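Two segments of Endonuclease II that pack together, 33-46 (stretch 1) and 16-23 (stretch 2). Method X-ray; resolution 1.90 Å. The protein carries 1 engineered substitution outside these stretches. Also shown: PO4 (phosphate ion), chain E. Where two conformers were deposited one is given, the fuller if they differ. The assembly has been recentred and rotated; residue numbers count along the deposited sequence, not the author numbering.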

# COMPACT_ATOMS: atom_id res chain seq x y z
N GLN A 33 0.05 -17.49 36.59
CA GLN A 33 0.67 -16.36 35.90
C GLN A 33 1.19 -16.77 34.53
O GLN A 33 1.40 -17.95 34.25
CB GLN A 33 1.81 -15.78 36.74
CG GLN A 33 1.35 -14.95 37.92
CD GLN A 33 2.48 -14.62 38.87
OE1 GLN A 33 3.41 -13.89 38.51
NE2 GLN A 33 2.40 -15.13 40.09
N LEU A 34 1.41 -15.78 33.67
CA LEU A 34 1.85 -16.03 32.31
C LEU A 34 3.25 -15.50 32.07
O LEU A 34 3.50 -14.30 32.15
CB LEU A 34 0.88 -15.38 31.32
CG LEU A 34 -0.60 -15.67 31.54
CD1 LEU A 34 -1.45 -14.85 30.58
CD2 LEU A 34 -0.89 -17.16 31.39
N SER A 35 4.18 -16.41 31.78
CA SER A 35 5.51 -16.02 31.37
C SER A 35 5.57 -16.06 29.85
O SER A 35 5.71 -17.12 29.25
CB SER A 35 6.57 -16.94 31.98
OG SER A 35 7.84 -16.31 32.03
N ILE A 36 5.42 -14.89 29.23
CA ILE A 36 5.33 -14.79 27.79
C ILE A 36 5.93 -13.48 27.30
O ILE A 36 5.77 -12.44 27.95
CB ILE A 36 3.86 -14.87 27.32
CG1 ILE A 36 3.00 -13.92 28.17
CG2 ILE A 36 3.34 -16.29 27.42
CD1 ILE A 36 1.51 -14.17 28.04
N PRO A 37 6.63 -13.52 26.16
CA PRO A 37 7.16 -12.28 25.57
C PRO A 37 5.99 -11.47 25.04
O PRO A 37 4.89 -12.01 24.88
CB PRO A 37 8.01 -12.78 24.40
CG PRO A 37 8.18 -14.26 24.61
CD PRO A 37 6.96 -14.70 25.35
N ASN A 38 6.18 -10.18 24.79
CA ASN A 38 5.07 -9.38 24.30
C ASN A 38 4.93 -9.45 22.79
O ASN A 38 5.89 -9.75 22.07
CB ASN A 38 5.13 -7.94 24.80
CG ASN A 38 3.75 -7.35 25.05
OD1 ASN A 38 3.60 -6.40 25.82
ND2 ASN A 38 2.74 -7.91 24.40
N LYS A 39 3.73 -9.16 22.31
CA LYS A 39 3.38 -9.28 20.91
C LYS A 39 2.40 -8.16 20.61
O LYS A 39 1.36 -8.05 21.26
CB LYS A 39 2.78 -10.66 20.62
CG LYS A 39 2.85 -11.07 19.16
CD LYS A 39 2.90 -12.58 19.02
CE LYS A 39 4.32 -13.11 19.16
NZ LYS A 39 5.09 -12.95 17.89
N TYR A 40 2.74 -7.32 19.64
CA TYR A 40 1.98 -6.10 19.39
C TYR A 40 1.30 -6.13 18.03
O TYR A 40 1.79 -6.76 17.09
CB TYR A 40 2.89 -4.88 19.47
CG TYR A 40 3.78 -4.85 20.69
CD1 TYR A 40 3.34 -4.30 21.89
CD2 TYR A 40 5.06 -5.38 20.65
CE1 TYR A 40 4.15 -4.27 23.01
CE2 TYR A 40 5.88 -5.36 21.77
CZ TYR A 40 5.42 -4.81 22.95
OH TYR A 40 6.23 -4.79 24.06
N ASN A 41 0.16 -5.44 17.93
CA ASN A 41 -0.50 -5.22 16.64
C ASN A 41 -0.90 -6.53 15.95
O ASN A 41 -0.45 -6.82 14.85
CB ASN A 41 0.42 -4.41 15.73
CG ASN A 41 -0.33 -3.71 14.62
OD1 ASN A 41 0.25 -3.35 13.59
ND2 ASN A 41 -1.63 -3.50 14.82
N VAL A 42 -1.76 -7.31 16.60
CA VAL A 42 -2.13 -8.61 16.07
C VAL A 42 -3.63 -8.87 16.08
O VAL A 42 -4.38 -8.25 16.84
CB VAL A 42 -1.47 -9.76 16.86
CG1 VAL A 42 0.05 -9.67 16.79
CG2 VAL A 42 -1.95 -9.74 18.31
N ILE A 43 -4.04 -9.81 15.24
CA ILE A 43 -5.34 -10.44 15.37
C ILE A 43 -5.12 -11.61 16.31
O ILE A 43 -4.18 -12.38 16.13
CB ILE A 43 -5.85 -10.97 14.02
CG1 ILE A 43 -6.18 -9.81 13.08
CG2 ILE A 43 -7.06 -11.88 14.23
CD1 ILE A 43 -7.23 -8.87 13.62
N TYR A 44 -5.95 -11.73 17.33
CA TYR A 44 -5.84 -12.88 18.21
C TYR A 44 -7.07 -13.76 18.14
O TYR A 44 -8.15 -13.31 17.79
CB TYR A 44 -5.48 -12.48 19.64
CG TYR A 44 -6.57 -11.81 20.45
CD1 TYR A 44 -7.40 -12.56 21.28
CD2 TYR A 44 -6.74 -10.43 20.43
CE1 TYR A 44 -8.38 -11.96 22.05
CE2 TYR A 44 -7.72 -9.82 21.19
CZ TYR A 44 -8.53 -10.59 22.00
OH TYR A 44 -9.51 -10.00 22.77
N ALA A 45 -6.87 -15.04 18.44
CA ALA A 45 -7.95 -16.00 18.37
C ALA A 45 -8.03 -16.74 19.70
O ALA A 45 -7.01 -17.16 20.25
CB ALA A 45 -7.72 -16.98 17.23
N ILE A 46 -9.24 -16.87 20.22
CA ILE A 46 -9.45 -17.67 21.41
C ILE A 46 -10.01 -19.01 20.97
O ILE A 46 -10.97 -19.05 20.19
CB ILE A 46 -10.42 -16.99 22.39
CG1 ILE A 46 -9.92 -15.60 22.74
CG2 ILE A 46 -10.59 -17.84 23.65
CD1 ILE A 46 -10.74 -14.91 23.81
P PO4 E . -11.13 -6.91 22.81
O1 PO4 E . -11.63 -7.69 21.62
O2 PO4 E . -10.74 -5.52 22.37
O3 PO4 E . -12.19 -6.82 23.88
O4 PO4 E . -9.93 -7.64 23.35
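Stretch 2 (16-23) SFIKYTEL

Stretch 2 is largely extended, with a strand through its middle. Within the strand, Tyr-20 departs from this, with phi/psi of -99/-54, which kinks the chain. In stretch 1, residues 33-41 form loop or turn, and 42-46 form a strand. The loop of stretch 1 runs opposite to stretch 2, and the CA of Ile-36 lies 7.5 Å from the CA of Thr-21. The strand then turns obliquely to stretch 2, and the CA of Ala-45 lies 8.0 Å from the CA of Phe-17. No backbone-to-backbone hydrogen bond joins them. The contact is made mainly by side chains and buries 459 Å², summed over both sides.

Gln-33 stays out of reach. Leu-34 points toward stretch 2. Its CD2 lies 3.9 Å from Leu-23 CD2, an apolar contact, and 4.1 Å from Thr-21 OG1. The CA-to-CB bond of Leu-23 is directed sideways, but the m, t rotamer brings the end of the side chain nearer. Ser-35 points away and makes no contact.

Ile-36 turns toward stretch 2 again, as the alternation of an extended backbone allows. Its CG2 is 4.0 Å from Thr-21 OG1. Its CD1 packs on Tyr-20, 3.6 Å from CE2 of that ring and 3.5 Å from its OH. Thr-21 OG1 also gives a weak hydrogen bond to Glu-22 O within stretch 2, at 3.4 Å.

Pro-37 supplies the one hydrogen bond across the contact. Tyr-20 OH donates to Pro-37 O at 2.7 Å, and the acceptor lies near the plane of the ring, at its edge. Tyr-20 has chi1 t, which carries the ring out over the loop, and it has the largest covered area of any residue here, 110 Å². The CA of Asn-38 is 4.1 Å from Tyr-20 OH. Lys-39 CB lies 4.0 Å from Tyr-20 CE1; the lysine starts toward stretch 2, but its end leads away. The ring therefore contacts Ile-36 and Lys-39 while its hydroxyl reaches the backbone between them.

Tyr-40, Asn-41 and Val-42 do not touch stretch 2. Contact resumes in the strand, where Phe-17 is the partner. Ile-43 CG2 is 3.8 Å from Phe-17 CZ, and Ile-43 O is 3.8 Å from Phe-17 CE1. The CA-to-CB bond of Tyr-44 points away, and Tyr-44 OH donates a very short hydrogen bond of 2.5 Å to O4 of the phosphate ion. Ala-45 points back toward stretch 2, with CB 4.0 Å from Phe-17 CE1. Ile-46 is out of reach.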

# COMPACT_ATOMS: atom_id res chain seq x y z
N SER A 16 -1.79 -18.68 9.25
CA SER A 16 -0.57 -18.43 10.01
C SER A 16 -0.85 -17.88 11.40
O SER A 16 -0.23 -16.91 11.83
CB SER A 16 0.36 -17.49 9.24
OG SER A 16 0.89 -18.14 8.09
N PHE A 17 -1.78 -18.50 12.11
CA PHE A 17 -1.95 -18.21 13.53
C PHE A 17 -0.95 -19.05 14.30
O PHE A 17 -0.86 -20.26 14.11
CB PHE A 17 -3.37 -18.54 13.99
CG PHE A 17 -4.37 -17.46 13.69
CD1 PHE A 17 -4.58 -16.42 14.58
CD2 PHE A 17 -5.11 -17.49 12.51
CE1 PHE A 17 -5.51 -15.42 14.30
CE2 PHE A 17 -6.03 -16.50 12.23
CZ PHE A 17 -6.23 -15.46 13.13
N ILE A 18 -0.18 -18.40 15.16
CA ILE A 18 0.79 -19.10 15.98
C ILE A 18 0.31 -19.09 17.43
O ILE A 18 -0.10 -18.05 17.94
CB ILE A 18 2.18 -18.46 15.86
CG1 ILE A 18 2.72 -18.67 14.44
CG2 ILE A 18 3.14 -19.05 16.89
CD1 ILE A 18 3.87 -17.78 14.10
N LYS A 19 0.35 -20.25 18.08
CA LYS A 19 -0.10 -20.34 19.46
C LYS A 19 0.73 -19.44 20.35
O LYS A 19 1.96 -19.49 20.35
CB LYS A 19 -0.04 -21.78 19.98
CG LYS A 19 -0.22 -21.88 21.48
CD LYS A 19 -0.63 -23.27 21.92
CE LYS A 19 -0.79 -23.32 23.43
NZ LYS A 19 -1.24 -24.66 23.91
N TYR A 20 0.04 -18.60 21.12
CA TYR A 20 0.70 -17.62 21.96
C TYR A 20 0.79 -18.13 23.39
O TYR A 20 1.87 -18.18 23.97
CB TYR A 20 -0.04 -16.29 21.90
CG TYR A 20 0.57 -15.21 22.77
CD1 TYR A 20 1.82 -14.67 22.48
CD2 TYR A 20 -0.12 -14.71 23.87
CE1 TYR A 20 2.37 -13.68 23.28
CE2 TYR A 20 0.42 -13.72 24.66
CZ TYR A 20 1.66 -13.21 24.36
OH TYR A 20 2.19 -12.22 25.16
N THR A 21 -0.34 -18.51 23.96
CA THR A 21 -0.34 -19.08 25.30
C THR A 21 -1.60 -19.87 25.60
O THR A 21 -2.55 -19.89 24.81
CB THR A 21 -0.17 -17.99 26.39
OG1 THR A 21 0.08 -18.61 27.65
CG2 THR A 21 -1.42 -17.13 26.50
N GLU A 22 -1.59 -20.54 26.75
CA GLU A 22 -2.72 -21.32 27.21
C GLU A 22 -3.05 -20.87 28.62
O GLU A 22 -2.16 -20.48 29.37
CB GLU A 22 -2.36 -22.81 27.18
CG GLU A 22 -3.41 -23.74 27.77
CD GLU A 22 -3.11 -25.20 27.47
OE1 GLU A 22 -2.35 -25.46 26.51
OE2 GLU A 22 -3.64 -26.08 28.17
N LEU A 23 -4.33 -20.89 28.98
CA LEU A 23 -4.74 -20.55 30.34
C LEU A 23 -5.01 -21.82 31.13
O LEU A 23 -5.54 -22.79 30.59
CB LEU A 23 -5.97 -19.65 30.33
CG LEU A 23 -5.82 -18.27 29.68
CD1 LEU A 23 -7.08 -17.45 29.89
CD2 LEU A 23 -4.61 -17.55 30.24